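PDB 3VV1: protein LEC-6 from Caenorhabditis elegans, which acts as a galectin, a galactoside-binding lectin that preferentially binds fucose-containing saccharides such as galactose-1,4-fucose. Local coordinates for residues T33-V39 against V142-E148; N44-L48 against A156-H160; L53-S59 against F104-Y110; E81-N86 against E97-P103. All coordinates share one frame. Numbering follows the deposited sequence.

Contact 1: T33-V39 against V142-E148; sequences TPVNIPV and VHLIEIE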
# COMPACT_ATOMS: atom_id res chain seq x y z
N THR A 33 5.15 10.35 -14.34
CA THR A 33 4.64 9.56 -15.50
C THR A 33 5.90 9.22 -16.33
O THR A 33 6.79 10.08 -16.44
CB THR A 33 3.56 10.34 -16.34
OG1 THR A 33 2.36 10.55 -15.56
CG2 THR A 33 3.09 9.60 -17.61
N PRO A 34 6.04 7.97 -16.82
CA PRO A 34 5.15 6.81 -16.63
C PRO A 34 5.25 6.24 -15.20
O PRO A 34 6.34 6.09 -14.63
CB PRO A 34 5.66 5.82 -17.71
CG PRO A 34 7.15 6.09 -17.75
CD PRO A 34 7.24 7.62 -17.62
N VAL A 35 4.08 6.03 -14.65
CA VAL A 35 3.80 5.52 -13.28
C VAL A 35 3.52 4.02 -13.50
O VAL A 35 2.81 3.61 -14.40
CB VAL A 35 2.54 6.29 -12.80
CG1 VAL A 35 1.95 5.76 -11.51
CG2 VAL A 35 2.80 7.79 -12.72
N ASN A 36 4.07 3.19 -12.65
CA ASN A 36 3.92 1.75 -12.79
C ASN A 36 3.84 1.20 -11.35
O ASN A 36 4.89 1.19 -10.64
CB ASN A 36 5.18 1.28 -13.48
CG ASN A 36 4.97 0.08 -14.37
OD1 ASN A 36 4.19 0.13 -15.30
ND2 ASN A 36 5.74 -0.98 -14.12
N ILE A 37 2.62 0.83 -10.90
CA ILE A 37 2.41 0.61 -9.46
C ILE A 37 1.85 -0.79 -9.22
O ILE A 37 0.74 -1.09 -9.70
CB ILE A 37 1.42 1.62 -8.84
CG1 ILE A 37 1.75 3.08 -9.27
CG2 ILE A 37 1.50 1.54 -7.31
CD1 ILE A 37 0.73 4.10 -8.82
N PRO A 38 2.61 -1.64 -8.50
CA PRO A 38 2.10 -2.99 -8.20
C PRO A 38 0.79 -2.94 -7.41
O PRO A 38 0.60 -2.03 -6.59
CB PRO A 38 3.18 -3.57 -7.32
CG PRO A 38 4.48 -2.92 -7.81
CD PRO A 38 4.05 -1.50 -8.13
N VAL A 39 -0.04 -3.95 -7.58
CA VAL A 39 -1.30 -4.06 -6.82
C VAL A 39 -1.64 -5.53 -6.71
O VAL A 39 -1.32 -6.31 -7.62
CB VAL A 39 -2.43 -3.25 -7.51
CG1 VAL A 39 -2.76 -3.81 -8.90
CG2 VAL A 39 -3.71 -3.19 -6.62
N VAL A 142 -4.76 -9.12 -12.01
CA VAL A 142 -4.07 -7.84 -12.20
C VAL A 142 -2.98 -7.70 -11.17
O VAL A 142 -3.19 -7.96 -9.96
CB VAL A 142 -5.06 -6.67 -12.17
CG1 VAL A 142 -4.35 -5.32 -12.04
CG2 VAL A 142 -5.89 -6.70 -13.44
N HIS A 143 -1.78 -7.29 -11.64
CA HIS A 143 -0.63 -7.11 -10.71
C HIS A 143 0.03 -5.76 -10.86
O HIS A 143 0.89 -5.43 -10.06
CB HIS A 143 0.41 -8.23 -10.86
CG HIS A 143 1.36 -8.07 -12.02
ND1 HIS A 143 2.72 -8.31 -12.08
CD2 HIS A 143 0.98 -7.76 -13.28
CE1 HIS A 143 3.12 -8.05 -13.34
NE2 HIS A 143 2.07 -7.71 -14.07
N LEU A 144 -0.39 -4.97 -11.86
CA LEU A 144 0.26 -3.67 -12.09
C LEU A 144 -0.73 -2.67 -12.66
O LEU A 144 -1.56 -3.03 -13.53
CB LEU A 144 1.40 -3.84 -13.15
CG LEU A 144 2.72 -4.40 -12.74
CD1 LEU A 144 3.52 -4.65 -14.02
CD2 LEU A 144 3.31 -3.32 -11.80
N ILE A 145 -0.65 -1.44 -12.15
CA ILE A 145 -1.38 -0.32 -12.70
C ILE A 145 -0.35 0.57 -13.40
O ILE A 145 0.62 1.04 -12.77
CB ILE A 145 -2.13 0.42 -11.57
CG1 ILE A 145 -3.25 -0.52 -11.01
CG2 ILE A 145 -2.74 1.76 -12.07
CD1 ILE A 145 -3.72 -0.04 -9.69
N GLU A 146 -0.54 0.77 -14.72
CA GLU A 146 0.39 1.61 -15.51
C GLU A 146 -0.32 2.86 -16.02
O GLU A 146 -1.43 2.76 -16.55
CB GLU A 146 0.90 0.75 -16.67
CG GLU A 146 1.87 1.36 -17.65
CD GLU A 146 2.30 0.28 -18.65
OE1 GLU A 146 1.40 -0.45 -19.16
OE2 GLU A 146 3.54 0.15 -18.92
N ILE A 147 0.31 4.02 -15.89
CA ILE A 147 -0.29 5.27 -16.37
C ILE A 147 0.79 5.91 -17.25
O ILE A 147 1.93 6.13 -16.81
CB ILE A 147 -0.66 6.21 -15.20
CG1 ILE A 147 -1.65 5.46 -14.25
CG2 ILE A 147 -1.34 7.49 -15.81
CD1 ILE A 147 -1.93 6.21 -12.98
N GLU A 148 0.43 6.17 -18.51
CA GLU A 148 1.42 6.73 -19.46
C GLU A 148 0.81 7.79 -20.33
O GLU A 148 -0.42 7.84 -20.53
CB GLU A 148 1.96 5.63 -20.40
CG GLU A 148 2.60 4.48 -19.65
CD GLU A 148 3.45 3.55 -20.51
OE1 GLU A 148 3.22 3.40 -21.71
OE2 GLU A 148 4.37 2.92 -19.94
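An antiparallel strand pair in the sugar-binding sheet of the galectin domain brings T33-V39 alongside V142-E148. V35 and I147 form one hydrogen-bonded pair (V35 N to I147 O 3.0 Å, I147 N to V35 O 2.9 Å), and I37 and I145 form the next (I37 N to I145 O 2.7 Å, I145 N to I37 O 2.8 Å). P38 suits its non-hydrogen-bonded place opposite L144, where the missing amide proton costs no bond to this neighbour. V39 N reaches H143 O at 3.0 Å, beside the classic beta bulge of H143 and L144 against R66. In this beta-sandwich V35, I37, I145 and I147 turn their aliphatic groups to one face; I145 and I147 pack on L48 and L50 of the second sheet. V39 CG1 touches V142 CG1 (3.8 Å) and I145 CG1 (3.9 Å). N36 and E146 share the other face, N36 OD1 lying 3.5 Å from E146 CG, while E146 OE1 hydrogen-bonds N64 and salt-bridges R66. F24 of the second subunit covers I37, V39 and I145.

Contact 2: N44-L48 against A156-H160; sequences NGARL and AHVSH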
# COMPACT_ATOMS: atom_id res chain seq x y z
N ASN A 44 -13.37 -8.06 -6.97
CA ASN A 44 -14.11 -8.12 -5.68
C ASN A 44 -14.31 -6.76 -5.03
O ASN A 44 -14.20 -6.57 -3.81
CB ASN A 44 -13.43 -9.06 -4.69
CG ASN A 44 -13.70 -10.50 -5.01
OD1 ASN A 44 -14.86 -10.95 -5.19
ND2 ASN A 44 -12.67 -11.24 -5.06
N GLY A 45 -14.61 -5.79 -5.86
CA GLY A 45 -14.96 -4.46 -5.42
C GLY A 45 -13.80 -3.50 -5.30
O GLY A 45 -14.00 -2.37 -4.83
N ALA A 46 -12.62 -3.91 -5.77
CA ALA A 46 -11.45 -2.98 -5.75
C ALA A 46 -11.78 -1.67 -6.46
O ALA A 46 -12.48 -1.69 -7.53
CB ALA A 46 -10.26 -3.66 -6.45
N ARG A 47 -11.26 -0.55 -5.95
CA ARG A 47 -11.48 0.75 -6.53
C ARG A 47 -10.13 1.43 -6.71
O ARG A 47 -9.41 1.57 -5.73
CB ARG A 47 -12.39 1.62 -5.65
CG ARG A 47 -12.58 3.04 -6.15
CD ARG A 47 -13.50 3.87 -5.27
NE ARG A 47 -14.82 3.26 -5.15
CZ ARG A 47 -15.87 3.70 -5.84
NH1 ARG A 47 -15.76 4.77 -6.67
NH2 ARG A 47 -17.01 3.05 -5.70
N LEU A 48 -9.88 1.99 -7.89
CA LEU A 48 -8.71 2.80 -8.13
C LEU A 48 -9.22 4.24 -8.39
O LEU A 48 -10.05 4.42 -9.28
CB LEU A 48 -8.01 2.30 -9.43
CG LEU A 48 -6.92 3.26 -9.99
CD1 LEU A 48 -5.75 3.40 -8.99
CD2 LEU A 48 -6.43 2.67 -11.35
N ALA A 156 -2.99 8.89 -6.61
CA ALA A 156 -3.49 7.56 -6.98
C ALA A 156 -3.77 6.76 -5.70
O ALA A 156 -2.89 6.75 -4.80
CB ALA A 156 -2.46 6.86 -7.86
N HIS A 157 -4.97 6.12 -5.64
CA HIS A 157 -5.41 5.43 -4.44
C HIS A 157 -6.07 4.17 -4.81
O HIS A 157 -6.86 4.16 -5.76
CB HIS A 157 -6.41 6.32 -3.70
CG HIS A 157 -7.16 5.62 -2.58
ND1 HIS A 157 -8.51 5.46 -2.42
CD2 HIS A 157 -6.58 4.99 -1.49
CE1 HIS A 157 -8.73 4.81 -1.26
NE2 HIS A 157 -7.55 4.48 -0.70
N VAL A 158 -5.86 3.10 -4.02
CA VAL A 158 -6.56 1.83 -4.23
C VAL A 158 -7.24 1.46 -2.92
O VAL A 158 -6.63 1.53 -1.82
CB VAL A 158 -5.62 0.68 -4.68
CG1 VAL A 158 -6.24 -0.71 -4.49
CG2 VAL A 158 -5.26 0.89 -6.14
N SER A 159 -8.51 1.07 -3.00
CA SER A 159 -9.11 0.42 -1.83
C SER A 159 -9.64 -0.88 -2.32
O SER A 159 -10.26 -0.95 -3.35
CB SER A 159 -10.19 1.30 -1.24
OG SER A 159 -11.18 1.49 -2.21
N HIS A 160 -9.40 -1.92 -1.56
CA HIS A 160 -9.91 -3.21 -1.89
C HIS A 160 -11.21 -3.42 -1.20
O HIS A 160 -11.90 -4.28 -1.71
CB HIS A 160 -8.90 -4.28 -1.52
CG HIS A 160 -7.71 -4.33 -2.46
ND1 HIS A 160 -7.80 -4.82 -3.74
CD2 HIS A 160 -6.38 -3.91 -2.30
CE1 HIS A 160 -6.56 -4.66 -4.37
NE2 HIS A 160 -5.72 -4.13 -3.45
O HOH W 1 -14.59 -4.39 -1.89
O HOH W 2 -13.17 -0.87 -2.61
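R47 and S159 form the hydrogen-bonded antiparallel pair joining the start of strand 46-54 to the end of strand 151-159: R47 N gives to S159 O at 2.8 Å and S159 N to R47 O at 2.9 Å. Their side chains share one face. R47 is extended through chi1 and chi2 (both t), so only its stem touches the partner, CB lying 3.6 Å from S159 OG, before chi3 turns to m and the guanidinium meets E113 in a salt bridge. S159, at chi1 p, is small enough to sit beside that aliphatic stem. On the other face L48 (t, p) brings CD1 to within 3.8 Å of V158 CG2, with V158 also at chi1 t; both pack on I145 of the facing sheet, as suits buried aliphatics in a beta-sandwich. A46 CB lies 3.8 Å from H160 ND1, a methyl small enough for the m-rotamer imidazole. G45 and A46 form a G1 beta bulge opposite S116, and at the backbone angles of G45 a CB would jam against N44 O, which calls for glycine. Two waters extend the pairing: one donates to N44 O (2.9 Å) and H160 O (2.7 Å), the other to G45 O (2.8 Å) and S159 O (3.0 Å), already bonded to R47 N. The chemistry thus changes from apolar packing at L48 to water-bridged carbonyls at the C-terminus, where direct pairing ends.

Contact 3: L53-S59 against F104-Y110; sequences LPTSADS and FQQNKIY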
# COMPACT_ATOMS: atom_id res chain seq x y z
N LEU A 53 -4.52 15.39 -14.51
CA LEU A 53 -4.59 16.58 -15.36
C LEU A 53 -4.02 16.18 -16.73
O LEU A 53 -2.82 15.99 -16.86
CB LEU A 53 -3.71 17.70 -14.72
CG LEU A 53 -3.44 18.97 -15.53
CD1 LEU A 53 -4.61 19.88 -15.48
CD2 LEU A 53 -2.27 19.77 -14.92
N PRO A 54 -4.88 16.00 -17.76
CA PRO A 54 -4.35 15.68 -19.07
C PRO A 54 -3.52 16.88 -19.53
O PRO A 54 -3.89 18.03 -19.25
CB PRO A 54 -5.63 15.54 -19.94
CG PRO A 54 -6.73 15.25 -18.97
CD PRO A 54 -6.36 16.12 -17.78
N THR A 55 -2.40 16.62 -20.22
CA THR A 55 -1.49 17.72 -20.63
C THR A 55 -1.44 17.78 -22.16
O THR A 55 -1.97 16.89 -22.84
CB THR A 55 -0.04 17.52 -20.12
OG1 THR A 55 0.52 16.39 -20.80
CG2 THR A 55 -0.00 17.34 -18.58
N SER A 56 -0.84 18.85 -22.68
CA SER A 56 -0.63 19.00 -24.12
C SER A 56 0.69 18.35 -24.55
O SER A 56 1.11 18.52 -25.69
CB SER A 56 -0.75 20.50 -24.49
OG SER A 56 -1.94 21.06 -23.81
N ALA A 57 1.37 17.62 -23.68
CA ALA A 57 2.66 16.98 -24.05
C ALA A 57 2.52 15.79 -25.04
O ALA A 57 3.45 15.44 -25.76
CB ALA A 57 3.38 16.52 -22.78
N ASP A 58 1.36 15.16 -25.01
CA ASP A 58 1.02 14.14 -25.99
C ASP A 58 -0.48 14.24 -26.24
O ASP A 58 -1.24 14.69 -25.36
CB ASP A 58 1.37 12.70 -25.51
CG ASP A 58 1.31 11.68 -26.67
OD1 ASP A 58 2.17 11.73 -27.52
OD2 ASP A 58 0.36 10.92 -26.85
N SER A 59 -0.90 13.76 -27.41
CA SER A 59 -2.32 13.80 -27.75
C SER A 59 -3.14 12.66 -27.13
O SER A 59 -4.38 12.63 -27.32
CB SER A 59 -2.48 13.74 -29.25
OG SER A 59 -1.87 12.59 -29.81
N PHE A 104 -12.77 14.18 -21.26
CA PHE A 104 -11.73 15.05 -20.72
C PHE A 104 -11.41 16.22 -21.61
O PHE A 104 -11.55 16.13 -22.83
CB PHE A 104 -10.43 14.27 -20.52
CG PHE A 104 -10.60 12.98 -19.79
CD1 PHE A 104 -10.82 12.99 -18.38
CD2 PHE A 104 -10.50 11.75 -20.45
CE1 PHE A 104 -10.94 11.77 -17.68
CE2 PHE A 104 -10.64 10.55 -19.75
CZ PHE A 104 -10.87 10.55 -18.36
N GLN A 105 -10.92 17.29 -21.00
CA GLN A 105 -10.31 18.40 -21.73
C GLN A 105 -8.90 18.51 -21.21
O GLN A 105 -8.66 18.33 -19.98
CB GLN A 105 -11.07 19.69 -21.43
CG GLN A 105 -12.47 19.62 -22.02
CD GLN A 105 -13.30 20.84 -21.70
OE1 GLN A 105 -14.00 20.86 -20.70
NE2 GLN A 105 -13.21 21.87 -22.54
N GLN A 106 -7.96 18.84 -22.11
CA GLN A 106 -6.59 19.08 -21.67
C GLN A 106 -6.55 20.26 -20.71
O GLN A 106 -7.34 21.23 -20.85
CB GLN A 106 -5.59 19.19 -22.87
CG GLN A 106 -5.34 17.78 -23.50
CD GLN A 106 -4.89 17.84 -24.94
OE1 GLN A 106 -5.53 18.48 -25.76
NE2 GLN A 106 -3.79 17.16 -25.26
N ASN A 107 -5.67 20.16 -19.71
CA ASN A 107 -5.41 21.26 -18.77
C ASN A 107 -6.61 21.52 -17.80
O ASN A 107 -6.70 22.60 -17.23
CB ASN A 107 -4.91 22.52 -19.52
CG ASN A 107 -3.66 22.21 -20.37
OD1 ASN A 107 -2.66 21.77 -19.81
ND2 ASN A 107 -3.74 22.35 -21.72
N LYS A 108 -7.50 20.55 -17.66
CA LYS A 108 -8.52 20.55 -16.56
C LYS A 108 -8.27 19.36 -15.63
O LYS A 108 -7.60 18.43 -16.01
CB LYS A 108 -9.98 20.55 -17.12
CG LYS A 108 -10.38 21.73 -18.02
CD LYS A 108 -10.22 23.01 -17.27
CE LYS A 108 -10.91 24.21 -17.93
NZ LYS A 108 -10.73 25.47 -17.11
N ILE A 109 -8.74 19.43 -14.38
CA ILE A 109 -8.50 18.41 -13.40
C ILE A 109 -9.69 17.46 -13.35
O ILE A 109 -10.85 17.91 -13.34
CB ILE A 109 -8.28 19.01 -11.99
CG1 ILE A 109 -7.16 20.05 -12.01
CG2 ILE A 109 -7.95 17.89 -10.99
CD1 ILE A 109 -7.11 20.99 -10.83
N TYR A 110 -9.41 16.15 -13.27
CA TYR A 110 -10.49 15.14 -13.20
C TYR A 110 -10.18 14.13 -12.13
O TYR A 110 -9.01 13.70 -11.96
CB TYR A 110 -10.60 14.36 -14.55
CG TYR A 110 -11.00 15.32 -15.65
CD1 TYR A 110 -12.32 15.58 -15.90
CD2 TYR A 110 -10.03 15.99 -16.42
CE1 TYR A 110 -12.71 16.51 -16.84
CE2 TYR A 110 -10.40 16.91 -17.38
CZ TYR A 110 -11.75 17.19 -17.58
OH TYR A 110 -12.13 18.11 -18.52
O HOH W 3 -0.34 21.01 -20.83
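This is a loop-to-strand-end contact at the margin of the beta-sandwich, where the close of strand 46-54 and the following loop meet the turn leading into strand 110-117. Residues Q105 to K108 form a type II beta turn, closed by a weak bond from K108 N to Q105 O (3.4 Å). N107 has a positive phi of 70°, which asparagine tolerates better than most residues. The tip of the turn supplies donors: N107 N to P54 O at 2.8 Å, N107 ND2 to S56 OG at 3.0 Å and Q106 NE2 to T55 O at 3.0 Å. A water accepts from S56 N (2.9 Å) and donates to N107 OD1 (2.6 Å). T55 OG1 accepts from A57 N (3.2 Å), an ST turn. P54 fills the centre, its compact ring placing CG 4.1 Å from F104 CB and CD 3.9 Å from Y110 CD2, at the edge of the tyrosine ring. Proline has its price: P54 CD, 3.2 Å from K108 O, stands where an amide proton might have been. That buried carbonyl therefore lacks a hydrogen-bonding partner, and the contact relies on one backbone bond, the amide side chains of Q106 and N107, and the packing of P54.

Contact 4: E81-N86 against E97-P103; sequences EGAVVN and EDRHANP. With FUC (alpha-L-fucopyranose), chain C; GAL (beta-D-galactopyranose), chain B.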
# COMPACT_ATOMS: atom_id res chain seq x y z
N GLU A 81 -8.20 11.90 -31.72
CA GLU A 81 -9.42 11.28 -32.29
C GLU A 81 -10.74 11.79 -31.65
O GLU A 81 -11.82 11.50 -32.18
CB GLU A 81 -9.38 9.77 -32.24
CG GLU A 81 -8.27 9.19 -33.10
CD GLU A 81 -8.28 7.69 -33.19
OE1 GLU A 81 -8.89 7.01 -32.36
OE2 GLU A 81 -7.65 7.20 -34.10
N GLY A 82 -10.67 12.51 -30.53
CA GLY A 82 -11.89 12.93 -29.81
C GLY A 82 -12.68 11.74 -29.26
O GLY A 82 -13.90 11.69 -29.39
N ALA A 83 -11.99 10.81 -28.59
CA ALA A 83 -12.65 9.61 -28.11
C ALA A 83 -11.90 9.03 -26.96
O ALA A 83 -10.70 9.30 -26.79
CB ALA A 83 -12.70 8.55 -29.21
N VAL A 84 -12.62 8.24 -26.16
CA VAL A 84 -11.96 7.22 -25.30
C VAL A 84 -12.08 5.87 -25.94
O VAL A 84 -13.16 5.52 -26.43
CB VAL A 84 -12.56 7.22 -23.85
CG1 VAL A 84 -12.19 5.95 -23.12
CG2 VAL A 84 -12.01 8.43 -23.09
N VAL A 85 -10.97 5.11 -25.98
CA VAL A 85 -11.00 3.74 -26.52
C VAL A 85 -10.66 2.81 -25.38
O VAL A 85 -9.62 3.01 -24.74
CB VAL A 85 -9.99 3.55 -27.65
CG1 VAL A 85 -9.93 2.07 -28.06
CG2 VAL A 85 -10.46 4.42 -28.84
N ASN A 86 -11.52 1.84 -25.07
CA ASN A 86 -11.18 0.79 -24.13
C ASN A 86 -10.91 -0.50 -24.88
O ASN A 86 -11.58 -0.84 -25.86
CB ASN A 86 -12.37 0.51 -23.21
CG ASN A 86 -12.59 1.62 -22.18
OD1 ASN A 86 -11.67 2.33 -21.83
ND2 ASN A 86 -13.81 1.70 -21.65
N GLU A 97 -12.29 -3.07 -29.76
CA GLU A 97 -12.34 -1.79 -29.07
C GLU A 97 -13.80 -1.42 -28.69
O GLU A 97 -14.75 -1.64 -29.49
CB GLU A 97 -11.81 -0.67 -29.96
CG GLU A 97 -10.32 -0.82 -30.19
CD GLU A 97 -9.77 0.27 -31.12
OE1 GLU A 97 -10.56 0.95 -31.82
OE2 GLU A 97 -8.54 0.37 -31.17
N ASP A 98 -13.94 -0.85 -27.50
CA ASP A 98 -15.16 -0.11 -27.14
C ASP A 98 -14.82 1.36 -27.30
O ASP A 98 -13.83 1.84 -26.67
CB ASP A 98 -15.60 -0.31 -25.68
CG ASP A 98 -16.10 -1.71 -25.37
OD1 ASP A 98 -16.48 -2.45 -26.31
OD2 ASP A 98 -16.14 -2.01 -24.14
N ARG A 99 -15.63 2.10 -28.05
CA ARG A 99 -15.35 3.52 -28.24
C ARG A 99 -16.39 4.36 -27.54
O ARG A 99 -17.58 4.10 -27.68
CB ARG A 99 -15.28 3.86 -29.72
CG ARG A 99 -14.11 3.10 -30.34
CD ARG A 99 -13.76 3.43 -31.78
NE ARG A 99 -13.13 4.73 -31.91
CZ ARG A 99 -11.85 4.96 -32.22
NH1 ARG A 99 -10.97 3.99 -32.42
NH2 ARG A 99 -11.44 6.19 -32.31
N HIS A 100 -15.96 5.42 -26.85
CA HIS A 100 -16.85 6.32 -26.08
C HIS A 100 -16.46 7.73 -26.42
O HIS A 100 -15.38 7.99 -27.01
CB HIS A 100 -16.59 6.10 -24.57
CG HIS A 100 -16.89 4.70 -24.16
ND1 HIS A 100 -18.16 4.27 -23.96
CD2 HIS A 100 -16.04 3.62 -23.92
CE1 HIS A 100 -18.11 2.96 -23.59
NE2 HIS A 100 -16.83 2.55 -23.58
N ALA A 101 -17.31 8.64 -26.02
CA ALA A 101 -16.95 10.06 -26.12
C ALA A 101 -15.77 10.32 -25.19
O ALA A 101 -15.46 9.53 -24.26
CB ALA A 101 -18.14 10.93 -25.75
N ASN A 102 -15.07 11.41 -25.45
CA ASN A 102 -13.94 11.80 -24.59
C ASN A 102 -14.47 12.76 -23.53
O ASN A 102 -14.92 13.88 -23.87
CB ASN A 102 -12.84 12.49 -25.43
CG ASN A 102 -11.61 12.82 -24.61
OD1 ASN A 102 -11.57 12.61 -23.39
ND2 ASN A 102 -10.60 13.42 -25.25
N PRO A 103 -14.46 12.34 -22.26
CA PRO A 103 -15.03 13.21 -21.24
C PRO A 103 -14.01 14.23 -20.75
O PRO A 103 -14.35 15.07 -19.87
CB PRO A 103 -15.34 12.22 -20.12
CG PRO A 103 -14.24 11.18 -20.21
CD PRO A 103 -13.98 11.04 -21.72
C1 FUC C . -5.19 3.65 -34.95
C2 FUC C . -6.44 3.57 -33.97
C3 FUC C . -6.78 2.10 -33.59
C4 FUC C . -5.53 1.21 -33.35
C5 FUC C . -4.76 1.01 -34.66
C6 FUC C . -3.54 0.16 -34.32
O1 FUC C . -5.50 4.38 -36.13
O2 FUC C . -7.68 4.42 -34.36
O3 FUC C . -7.48 2.21 -32.41
O4 FUC C . -4.62 1.85 -32.32
O5 FUC C . -4.35 2.35 -35.14
C1 GAL B . -4.17 1.08 -31.22
C2 GAL B . -3.11 1.92 -30.44
C3 GAL B . -2.73 1.24 -29.18
C4 GAL B . -4.00 0.91 -28.38
C5 GAL B . -4.97 0.12 -29.28
C6 GAL B . -6.26 -0.25 -28.53
O2 GAL B . -1.97 2.06 -31.26
O3 GAL B . -1.92 2.13 -28.37
O4 GAL B . -4.62 2.13 -27.92
O5 GAL B . -5.32 0.87 -30.39
O6 GAL B . -7.13 -0.98 -29.42
O HOH W 4 -15.89 13.10 -27.62
O HOH W 5 -16.14 0.04 -22.46
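Strands 83-86 and 98-100 run antiparallel, their axes 4.7 Å apart at an angle of 158°. V84 and H100 exchange backbone bonds (V84 N to H100 O 2.9 Å, H100 N to V84 O 2.8 Å), as do N86 and D98 (N86 N to D98 O 2.8 Å, D98 N to N86 O 2.9 Å). Ahead of them G82, at positive phi, and A83 form a G1 beta bulge opposite R78. V84 packs against P103, CG2 to CD at 3.5 Å; on the same face one water links N86 ND2, D98 OD2 and H100 NE2. V85 and R99 point to the other face, where V85 CG2 lies under the guanidinium, 3.6 Å from R99 NH1. Arginine suits this place because its two terminal nitrogens serve two acids: R99 NH2 meets E81 OE1 at 2.7 Å and R99 NH1 meets E97 OE1 at 3.1 Å. Each glutamate keeps OE2 for sugar. Fucose O2 donates to E81 OE2 (2.8 Å), while E97 OE2 accepts from fucose O3 (a very short 2.5 Å) and galactose O6 (2.6 Å). R78 salt-bridges E81 and hydrogen-bonds both sugars, H74 and N87 bind galactose, and N76 and W94 complete this galectin carbohydrate site.

Overall arrangement
Contacts 1 and 2 belong to different sheets, each setting one side-chain face in the sandwich interior, where they touch through I145, L48 and V158; both reach F24 of the second subunit. Contact 4 shares a sheet with contact 1, yet their centres stand about 21 Å apart, and one of its faces opens to the sugar site. Contact 3, at the periphery, uses the far end of strand 46-54, on which contact 2 begins, and touches contact 4 through F104 and Y110. Chemistry follows position: regular backbone pairing and aliphatic packing in contact 1, water-bridged carbonyls at the C-terminus in contact 2, side-chain amides around a proline in contact 3, and shared charges facing sugar in contact 4.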